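Local coordinates for uncharacterized protein (PDB 5L1A), which is of unknown function but belongs to the DUF5638 family, here as the all-helical N-terminal part of a longer Legionella protein that probably carries a transmembrane helix, at residues S74-S78 / G79-A83; D92-S96 / R97-V101. One frame throughout, in Å; residues are numbered along the deposited sequence.

Contact 1. Residues S74-S78 / G79-A83. With I3C (5-amino-2,4,6-triiodobenzene-1,3-dicarboxylic acid), chain F.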
ATOM      1  N   SER A  74      -0.435   9.020  -5.177  1.00 16.70           N
ATOM      2  CA  SER A  74      -0.601   9.851  -6.365  1.00 15.37           C
ATOM      3  C   SER A  74      -0.863  11.304  -5.986  1.00 12.69           C
ATOM      4  O   SER A  74      -0.334  12.223  -6.622  1.00 12.60           O
ATOM      5  CB  SER A  74      -1.728   9.306  -7.243  1.00 17.59           C
ATOM      6  OG  SER A  74      -2.977   9.337  -6.576  1.00 20.16           O
ATOM      7  N   GLN A  75      -1.658  11.532  -4.939  1.00 11.63           N
ATOM      8  CA  GLN A  75      -1.945  12.900  -4.518  1.00 12.36           C
ATOM      9  C   GLN A  75      -0.699  13.586  -3.968  1.00 12.47           C
ATOM     10  O   GLN A  75      -0.509  14.793  -4.172  1.00 13.20           O
ATOM     11  CB  GLN A  75      -3.058  12.908  -3.475  1.00 12.50           C
ATOM     12  CG  GLN A  75      -4.372  12.351  -3.965  1.00 12.57           C
ATOM     13  CD  GLN A  75      -5.383  12.205  -2.849  1.00 12.74           C
ATOM     14  OE1 GLN A  75      -5.524  13.086  -2.002  1.00 13.32           O
ATOM     15  NE2 GLN A  75      -6.084  11.079  -2.833  1.00 12.34           N
ATOM     16  N   VAL A  76       0.156  12.841  -3.268  1.00 11.89           N
ATOM     17  CA  VAL A  76       1.384  13.420  -2.736  1.00 12.07           C
ATOM     18  C   VAL A  76       2.389  13.674  -3.851  1.00 12.26           C
ATOM     19  O   VAL A  76       2.944  14.772  -3.970  1.00 14.88           O
ATOM     20  CB  VAL A  76       1.979  12.511  -1.645  1.00 11.66           C
ATOM     21  CG1 VAL A  76       3.347  13.022  -1.221  1.00 12.12           C
ATOM     22  CG2 VAL A  76       1.052  12.447  -0.455  1.00 12.83           C
ATOM     23  N   LYS A  77       2.635  12.663  -4.683  1.00 11.86           N
ATOM     24  CA  LYS A  77       3.657  12.790  -5.717  1.00 13.43           C
ATOM     25  C   LYS A  77       3.294  13.864  -6.738  1.00 14.39           C
ATOM     26  O   LYS A  77       4.172  14.582  -7.227  1.00 13.88           O
ATOM     27  CB  LYS A  77       3.876  11.443  -6.406  1.00 13.48           C
ATOM     28  CG  LYS A  77       5.034  11.434  -7.389  1.00 14.46           C
ATOM     29  CD  LYS A  77       5.244  10.055  -7.997  1.00 15.69           C
ATOM     30  CE  LYS A  77       6.430  10.047  -8.952  1.00 19.38           C
ATOM     31  NZ  LYS A  77       6.206  10.933 -10.129  1.00 23.48           N
ATOM     32  N   SER A  78       2.009  13.996  -7.068  1.00  9.80           N
ATOM     33  CA  SER A  78       1.591  15.019  -8.018  1.00 10.51           C
ATOM     34  C   SER A  78       1.405  16.386  -7.372  1.00 10.30           C
ATOM     35  O   SER A  78       1.043  17.337  -8.073  1.00 10.50           O
ATOM     36  CB  SER A  78       0.295  14.595  -8.722  1.00 13.23           C
ATOM     37  OG  SER A  78      -0.807  14.570  -7.828  1.00 14.07           O
ATOM     38  N   GLY A  79       1.639  16.510  -6.066  1.00 10.14           N
ATOM     39  CA  GLY A  79       1.591  17.803  -5.414  1.00 10.65           C
ATOM     40  C   GLY A  79       0.217  18.288  -5.020  1.00 10.76           C
ATOM     41  O   GLY A  79       0.048  19.482  -4.766  1.00 11.43           O
ATOM     42  N   GLN A  80      -0.780  17.403  -4.965  1.00 11.15           N
ATOM     43  CA  GLN A  80      -2.117  17.831  -4.571  1.00 10.76           C
ATOM     44  C   GLN A  80      -2.211  18.062  -3.069  1.00 11.19           C
ATOM     45  O   GLN A  80      -2.870  19.009  -2.626  1.00 12.00           O
ATOM     46  CB  GLN A  80      -3.151  16.800  -5.011  1.00 10.51           C
ATOM     47  CG  GLN A  80      -3.204  16.585  -6.506  1.00 10.39           C
ATOM     48  CD  GLN A  80      -4.088  15.423  -6.883  1.00 10.40           C
ATOM     49  OE1 GLN A  80      -5.292  15.436  -6.626  1.00 10.90           O
ATOM     50  NE2 GLN A  80      -3.493  14.399  -7.482  1.00 10.11           N
ATOM     51  N   ILE A  81      -1.571  17.204  -2.274  1.00 10.87           N
ATOM     52  CA  ILE A  81      -1.529  17.344  -0.825  1.00 11.39           C
ATOM     53  C   ILE A  81      -0.106  17.072  -0.364  1.00 11.35           C
ATOM     54  O   ILE A  81       0.698  16.472  -1.081  1.00 11.69           O
ATOM     55  CB  ILE A  81      -2.517  16.396  -0.105  1.00 12.74           C
ATOM     56  CG1 ILE A  81      -2.156  14.934  -0.375  1.00 12.38           C
ATOM     57  CG2 ILE A  81      -3.949  16.677  -0.529  1.00 11.68           C
ATOM     58  CD1 ILE A  81      -3.006  13.945   0.406  1.00 13.10           C
ATOM     59  N   ASN A  82       0.206  17.529   0.845  1.00 12.13           N
ATOM     60  CA  ASN A  82       1.518  17.260   1.410  1.00 12.40           C
ATOM     61  C   ASN A  82       1.490  15.949   2.190  1.00 12.01           C
ATOM     62  O   ASN A  82       0.436  15.349   2.407  1.00 11.65           O
ATOM     63  CB  ASN A  82       1.995  18.428   2.284  1.00 13.76           C
ATOM     64  CG  ASN A  82       1.068  18.723   3.458  1.00 16.60           C
ATOM     65  OD1 ASN A  82       0.355  17.852   3.953  1.00 20.45           O
ATOM     66  ND2 ASN A  82       1.089  19.969   3.914  1.00 18.68           N
ATOM     67  N   ALA A  83       2.674  15.507   2.616  1.00 16.92           N
ATOM     68  CA  ALA A  83       2.789  14.211   3.277  1.00 17.47           C
ATOM     69  C   ALA A  83       2.021  14.164   4.592  1.00 17.72           C
ATOM     70  O   ALA A  83       1.551  13.094   4.994  1.00 17.96           O
ATOM     71  CB  ALA A  83       4.258  13.871   3.510  1.00 19.12           C
TER
HETATM   72  I3  I3C F 205       5.768  22.539   1.697  0.50 65.64           I
HETATM   73  I2  I3C F 205       1.297  20.248  -1.965  0.50 38.04           I
HETATM   74  I1  I3C F 205      -0.246  23.178   3.168  0.50 51.46           I
HETATM   75  O8  I3C F 205       3.200  22.838   4.535  0.50 52.41           O
HETATM   76  O9  I3C F 205       3.326  24.694   3.388  0.50 51.99           O
HETATM   77  C10 I3C F 205      -0.571  21.538   0.372  0.50 47.17           C
HETATM   78  N13 I3C F 205       4.295  21.028  -0.811  0.50 47.85           N
HETATM   79  C1  I3C F 205       2.703  22.728   2.213  0.50 52.20           C
HETATM   80  C6  I3C F 205       3.745  22.222   1.277  0.50 56.36           C
HETATM   81  C5  I3C F 205       3.350  21.490   0.043  0.50 49.05           C
HETATM   82  C4  I3C F 205       1.912  21.267  -0.253  0.50 43.29           C
HETATM   83  C3  I3C F 205       0.877  21.768   0.677  0.50 46.37           C
HETATM   84  C2  I3C F 205       1.266  22.498   1.904  0.50 49.60           C
HETATM   85  C7  I3C F 205       3.100  23.467   3.458  0.50 51.89           C
HETATM   86  O11 I3C F 205      -1.145  22.299  -0.436  0.50 47.37           O
HETATM   87  O12 I3C F 205      -1.162  20.588   0.931  0.50 47.23           O
HETATM   88  O   HOH W   1       3.297  17.416  -1.963  1.00 16.06           O
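Gly79 and Val76 meet where helix 56-77 ends in a Schellman motif. Gly79 has positive phi, and its N donates to Val76 O at 3.0 Å, from well above the carbonyl plane. Gln80 makes two bonds, one into the last turn and one to the residue just beyond it. Its backbone N reaches Gln75 O at 2.7 Å, almost in line with the carbonyl bond (C=O...N 164°). Its extended side chain runs back beside the helix, where Gln80 NE2 donates to Ser78 OG at 2.7 Å; the bond is nearly straight (174°), with OG in the amide plane. The proton of that hydroxyl goes to Ser74 O, which also accepts Ser78 N from the opposite face, and this leaves OG to accept from the amide. Ile81 N is the second donor to Gln75 O, at 3.2 Å and out of the carbonyl plane. With chi1 at 63°, CG1 of Ile81 is set between its own backbone N and carbonyl carbon, where it packs on Gln75 CB and, at 4.1 Å, on Val76 CG2. A water bridges Ile81 O and, weakly, Val76 O. Asn82 is the N-cap of helix 83-90, its OD1 accepting from Lys85 N, while Asn82 ND2 sits over the face of the bound triiodobenzene ring, 3.2 Å above ring carbon C2 of that ligand.

Contact 2. Residues D92-S96 / R97-V101; sequences DTTES and RQADV. With I3C (5-amino-2,4,6-triiodobenzene-1,3-dicarboxylic acid), chain B; I3C (5-amino-2,4,6-triiodobenzene-1,3-dicarboxylic acid), chain D; I3C (5-amino-2,4,6-triiodobenzene-1,3-dicarboxylic acid), chain E.
Ser96 O takes two backbone donors at the start of helix 97-110, for which Ser96 is the N-cap. Asp100 N makes the sounder bond, 3.1 Å to Ser96 O with a C=O...N angle of 147°; Ala99 N adds a weak one to the same oxygen. The cap itself is also long: Ala99 N donates weakly to Ser96 OG at 3.4 Å. Ser96 chi1 of 174° turns OG away from its own N, toward the amides of the first turn. Thr94 CG2 packs on Ala99 CB at 3.7 Å. The same methyl also lies against a carboxylate oxygen, 3.2 Å from Asp100 OD1, as the Thr94 and Asp100 side chains run alongside in opposite senses. The hydroxyl of Thr94 is instead bonded to Ile90 O, tying the loop back to helix 83-90. Three copies of the bound triiodobenzene compound border this corner: one beside Asp100 and Val101, one with an iodine against the Glu95 carboxylate, and one at Thr93, whose OG1 donates to carboxylate atom O12 of that ligand at 2.6 Å.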
ATOM      1  N   ASP A  92      -5.139   6.681  11.933  1.00 15.30           N
ATOM      2  CA  ASP A  92      -6.040   6.142  12.949  1.00 16.37           C
ATOM      3  C   ASP A  92      -6.498   4.726  12.623  1.00 16.22           C
ATOM      4  O   ASP A  92      -6.815   3.958  13.537  1.00 17.01           O
ATOM      5  CB  ASP A  92      -7.267   7.041  13.115  1.00 17.37           C
ATOM      6  CG  ASP A  92      -6.909   8.456  13.532  1.00 19.23           C
ATOM      7  OD1 ASP A  92      -5.776   8.680  14.007  1.00 21.00           O
ATOM      8  OD2 ASP A  92      -7.775   9.346  13.392  1.00 22.05           O
ATOM      9  N   THR A  93      -6.559   4.373  11.342  1.00 15.43           N
ATOM     10  CA  THR A  93      -6.966   3.043  10.919  1.00 15.54           C
ATOM     11  C   THR A  93      -5.784   2.108  10.706  1.00 14.98           C
ATOM     12  O   THR A  93      -5.983   0.957  10.301  1.00 15.21           O
ATOM     13  CB  THR A  93      -7.797   3.130   9.635  1.00 15.42           C
ATOM     14  OG1 THR A  93      -7.180   4.047   8.724  1.00 14.47           O
ATOM     15  CG2 THR A  93      -9.213   3.602   9.946  1.00 16.54           C
ATOM     16  N   THR A  94      -4.568   2.575  10.969  1.00 14.51           N
ATOM     17  CA  THR A  94      -3.361   1.764  10.876  1.00 14.28           C
ATOM     18  C   THR A  94      -2.963   1.366  12.291  1.00 15.03           C
ATOM     19  O   THR A  94      -2.551   2.215  13.088  1.00 15.27           O
ATOM     20  CB  THR A  94      -2.239   2.534  10.185  1.00 13.56           C
ATOM     21  OG1 THR A  94      -2.726   3.105   8.961  1.00 12.97           O
ATOM     22  CG2 THR A  94      -1.063   1.612   9.891  1.00 13.58           C
ATOM     23  N   GLU A  95      -3.092   0.076  12.606  1.00 15.58           N
ATOM     24  CA  GLU A  95      -2.886  -0.364  13.980  1.00 16.45           C
ATOM     25  C   GLU A  95      -1.407  -0.521  14.307  1.00 19.56           C
ATOM     26  O   GLU A  95      -0.937  -0.022  15.335  1.00 22.78           O
ATOM     27  CB  GLU A  95      -3.639  -1.668  14.231  1.00 17.22           C
ATOM     28  CG  GLU A  95      -5.127  -1.543  13.967  1.00 17.51           C
ATOM     29  CD  GLU A  95      -5.936  -2.576  14.709  1.00 21.17           C
ATOM     30  OE1 GLU A  95      -5.371  -3.235  15.604  1.00 23.40           O
ATOM     31  OE2 GLU A  95      -7.135  -2.729  14.396  1.00 23.57           O
ATOM     32  N   SER A  96      -0.660  -1.206  13.446  1.00 19.22           N
ATOM     33  CA  SER A  96       0.757  -1.423  13.695  1.00 20.37           C
ATOM     34  C   SER A  96       1.517  -0.105  13.621  1.00 20.07           C
ATOM     35  O   SER A  96       1.409   0.635  12.636  1.00 17.32           O
ATOM     36  CB  SER A  96       1.325  -2.418  12.685  1.00 21.60           C
ATOM     37  OG  SER A  96       2.728  -2.541  12.825  1.00 22.91           O
ATOM     38  N   ARG A  97       2.290   0.192  14.667  1.00 35.61           N
ATOM     39  CA  ARG A  97       3.098   1.404  14.641  1.00 35.05           C
ATOM     40  C   ARG A  97       4.250   1.284  13.650  1.00 30.96           C
ATOM     41  O   ARG A  97       4.661   2.287  13.056  1.00 25.16           O
ATOM     42  CB  ARG A  97       3.600   1.734  16.048  1.00 40.00           C
ATOM     43  CG  ARG A  97       2.544   2.430  16.906  1.00 43.66           C
ATOM     44  CD  ARG A  97       2.992   2.661  18.347  1.00 48.87           C
ATOM     45  NE  ARG A  97       2.094   3.581  19.046  1.00 50.96           N
ATOM     46  CZ  ARG A  97       2.158   3.856  20.346  1.00 54.30           C
ATOM     47  NH1 ARG A  97       3.077   3.277  21.107  1.00 57.58           N
ATOM     48  NH2 ARG A  97       1.300   4.712  20.887  1.00 54.51           N
ATOM     49  N   GLN A  98       4.765   0.069  13.439  1.00 41.37           N
ATOM     50  CA  GLN A  98       5.777  -0.128  12.406  1.00 40.54           C
ATOM     51  C   GLN A  98       5.233   0.206  11.026  1.00 37.47           C
ATOM     52  O   GLN A  98       5.974   0.703  10.170  1.00 37.10           O
ATOM     53  CB  GLN A  98       6.299  -1.565  12.443  1.00 44.39           C
ATOM     54  CG  GLN A  98       7.657  -1.718  13.117  1.00 49.51           C
ATOM     55  CD  GLN A  98       7.670  -1.205  14.545  1.00 55.41           C
ATOM     56  OE1 GLN A  98       7.113  -1.831  15.449  1.00 57.98           O
ATOM     57  NE2 GLN A  98       8.312  -0.060  14.756  1.00 57.35           N
ATOM     58  N   ALA A  99       3.944  -0.052  10.788  1.00 28.42           N
ATOM     59  CA  ALA A  99       3.336   0.355   9.526  1.00 22.73           C
ATOM     60  C   ALA A  99       3.174   1.868   9.455  1.00 19.39           C
ATOM     61  O   ALA A  99       3.330   2.463   8.384  1.00 19.08           O
ATOM     62  CB  ALA A  99       1.988  -0.339   9.341  1.00 23.47           C
ATOM     63  N   ASP A 100       2.857   2.507  10.585  1.00 20.38           N
ATOM     64  CA  ASP A 100       2.806   3.966  10.621  1.00 19.09           C
ATOM     65  C   ASP A 100       4.127   4.576  10.172  1.00 18.11           C
ATOM     66  O   ASP A 100       4.145   5.551   9.410  1.00 16.55           O
ATOM     67  CB  ASP A 100       2.454   4.446  12.031  1.00 21.18           C
ATOM     68  CG  ASP A 100       0.961   4.601  12.243  1.00 24.71           C
ATOM     69  OD1 ASP A 100       0.186   4.171  11.369  1.00 26.03           O
ATOM     70  OD2 ASP A 100       0.558   5.155  13.287  1.00 28.47           O
ATOM     71  N   VAL A 101       5.245   4.004  10.626  1.00 19.52           N
ATOM     72  CA  VAL A 101       6.558   4.574  10.345  1.00 19.44           C
ATOM     73  C   VAL A 101       6.886   4.471   8.861  1.00 17.65           C
ATOM     74  O   VAL A 101       7.302   5.451   8.234  1.00 16.81           O
ATOM     75  CB  VAL A 101       7.632   3.887  11.208  1.00 22.01           C
ATOM     76  CG1 VAL A 101       9.017   4.339  10.789  1.00 22.41           C
ATOM     77  CG2 VAL A 101       7.392   4.179  12.680  1.00 24.18           C
TER
HETATM   78  I3  I3C B 201     -13.289   2.315   7.701  1.00 44.40           I
HETATM   79  I2  I3C B 201      -8.658   5.520   5.253  1.00 35.65           I
HETATM   80  I1  I3C B 201      -7.743  -0.285   7.020  1.00 35.03           I
HETATM   81  O8  I3C B 201     -11.462  -0.856   7.093  1.00 34.48           O
HETATM   82  O9  I3C B 201     -10.827  -0.177   9.078  1.00 32.04           O
HETATM   83  C10 I3C B 201      -7.057   2.679   5.791  1.00 27.49           C
HETATM   84  N13 I3C B 201     -11.606   4.774   6.360  1.00 32.44           N
HETATM   85  C1  I3C B 201     -10.419   1.262   7.246  1.00 35.81           C
HETATM   86  C6  I3C B 201     -11.305   2.437   7.091  1.00 39.29           C
HETATM   87  C5  I3C B 201     -10.798   3.696   6.505  1.00 34.47           C
HETATM   88  C4  I3C B 201      -9.388   3.762   6.078  1.00 32.50           C
HETATM   89  C3  I3C B 201      -8.488   2.600   6.226  1.00 30.39           C
HETATM   90  C2  I3C B 201      -9.011   1.352   6.811  1.00 33.49           C
HETATM   91  C7  I3C B 201     -10.938  -0.007   7.845  1.00 34.06           C
HETATM   92  O11 I3C B 201      -6.781   2.464   4.593  1.00 26.51           O
HETATM   93  O12 I3C B 201      -6.182   2.961   6.643  1.00 26.56           O
HETATM   94  I3  I3C D 203       4.777   7.839  11.928  1.00 37.82           I
HETATM   95  I2  I3C D 203       9.624   7.918  15.708  1.00 59.51           I
HETATM   96  I1  I3C D 203       3.837   7.459  17.966  1.00 57.60           I
HETATM   97  O8  I3C D 203       2.619   6.457  14.732  1.00 38.05           O
HETATM   98  O9  I3C D 203       2.506   8.640  14.583  1.00 38.48           O
HETATM   99  C10 I3C D 203       7.183   7.649  17.999  1.00 47.67           C
HETATM  100  N13 I3C D 203       7.850   7.962  12.996  1.00 47.65           N
HETATM  101  C1  I3C D 203       4.632   7.666  14.994  1.00 45.84           C
HETATM  102  C6  I3C D 203       5.558   7.781  13.851  1.00 43.90           C
HETATM  103  C5  I3C D 203       7.019   7.856  14.061  1.00 48.56           C
HETATM  104  C4  I3C D 203       7.557   7.813  15.440  1.00 54.29           C
HETATM  105  C3  I3C D 203       6.636   7.700  16.602  1.00 51.93           C
HETATM  106  C2  I3C D 203       5.170   7.621  16.370  1.00 53.08           C
HETATM  107  C7  I3C D 203       3.156   7.585  14.754  1.00 40.55           C
HETATM  108  O11 I3C D 203       6.896   8.562  18.799  1.00 46.69           O
HETATM  109  O12 I3C D 203       7.923   6.696  18.319  1.00 46.27           O
HETATM  110  I3  I3C E 204      -6.152  -3.745   6.945  1.00 73.84           I
HETATM  111  I2  I3C E 204      -0.554  -6.138   8.474  1.00 65.39           I
HETATM  112  I1  I3C E 204      -4.947  -5.476  12.712  1.00 93.50           I
HETATM  113  O8  I3C E 204      -7.535  -5.137  10.170  1.00 76.27           O
HETATM  114  O9  I3C E 204      -6.822  -3.095  10.482  1.00 76.02           O
HETATM  115  C10 I3C E 204      -1.990  -6.250  11.358  1.00 76.62           C
HETATM  116  N13 I3C E 204      -3.008  -4.826   6.640  1.00 71.12           N
HETATM  117  C1  I3C E 204      -5.242  -4.702   9.734  1.00 79.52           C
HETATM  118  C6  I3C E 204      -4.800  -4.548   8.324  1.00 75.32           C
HETATM  119  C5  I3C E 204      -3.422  -4.963   7.924  1.00 72.26           C
HETATM  120  C4  I3C E 204      -2.497  -5.530   8.945  1.00 70.72           C
HETATM  121  C3  I3C E 204      -2.944  -5.683  10.349  1.00 77.40           C
HETATM  122  C2  I3C E 204      -4.311  -5.266  10.740  1.00 83.05           C
HETATM  123  C7  I3C E 204      -6.622  -4.285  10.153  1.00 77.26           C
HETATM  124  O11 I3C E 204      -1.181  -5.475  11.913  1.00 76.09           O
HETATM  125  O12 I3C E 204      -2.020  -7.472  11.615  1.00 76.27           O

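How the contacts relate
From the N terminus, helices 8-25 and 33-51 precede contact 1, which lies at the C-terminal end of helix 56-77 and closes the turn into helix 83-90. Contact 2 then closes the next loop, joining helix 83-90 to helix 97-110. The two are in series, neither nested nor crossed, and helix 83-90 is the element between them. Their centres are 20 Å apart and their nearest atoms about 9 Å, so they do not touch. Helix 97-110 nevertheless returns to contact 1: Cys110 touches Val76, while Phe107 and Lys108 touch Ala83. The helix started at contact 2 thus packs, near its far end, against the turn made at contact 1.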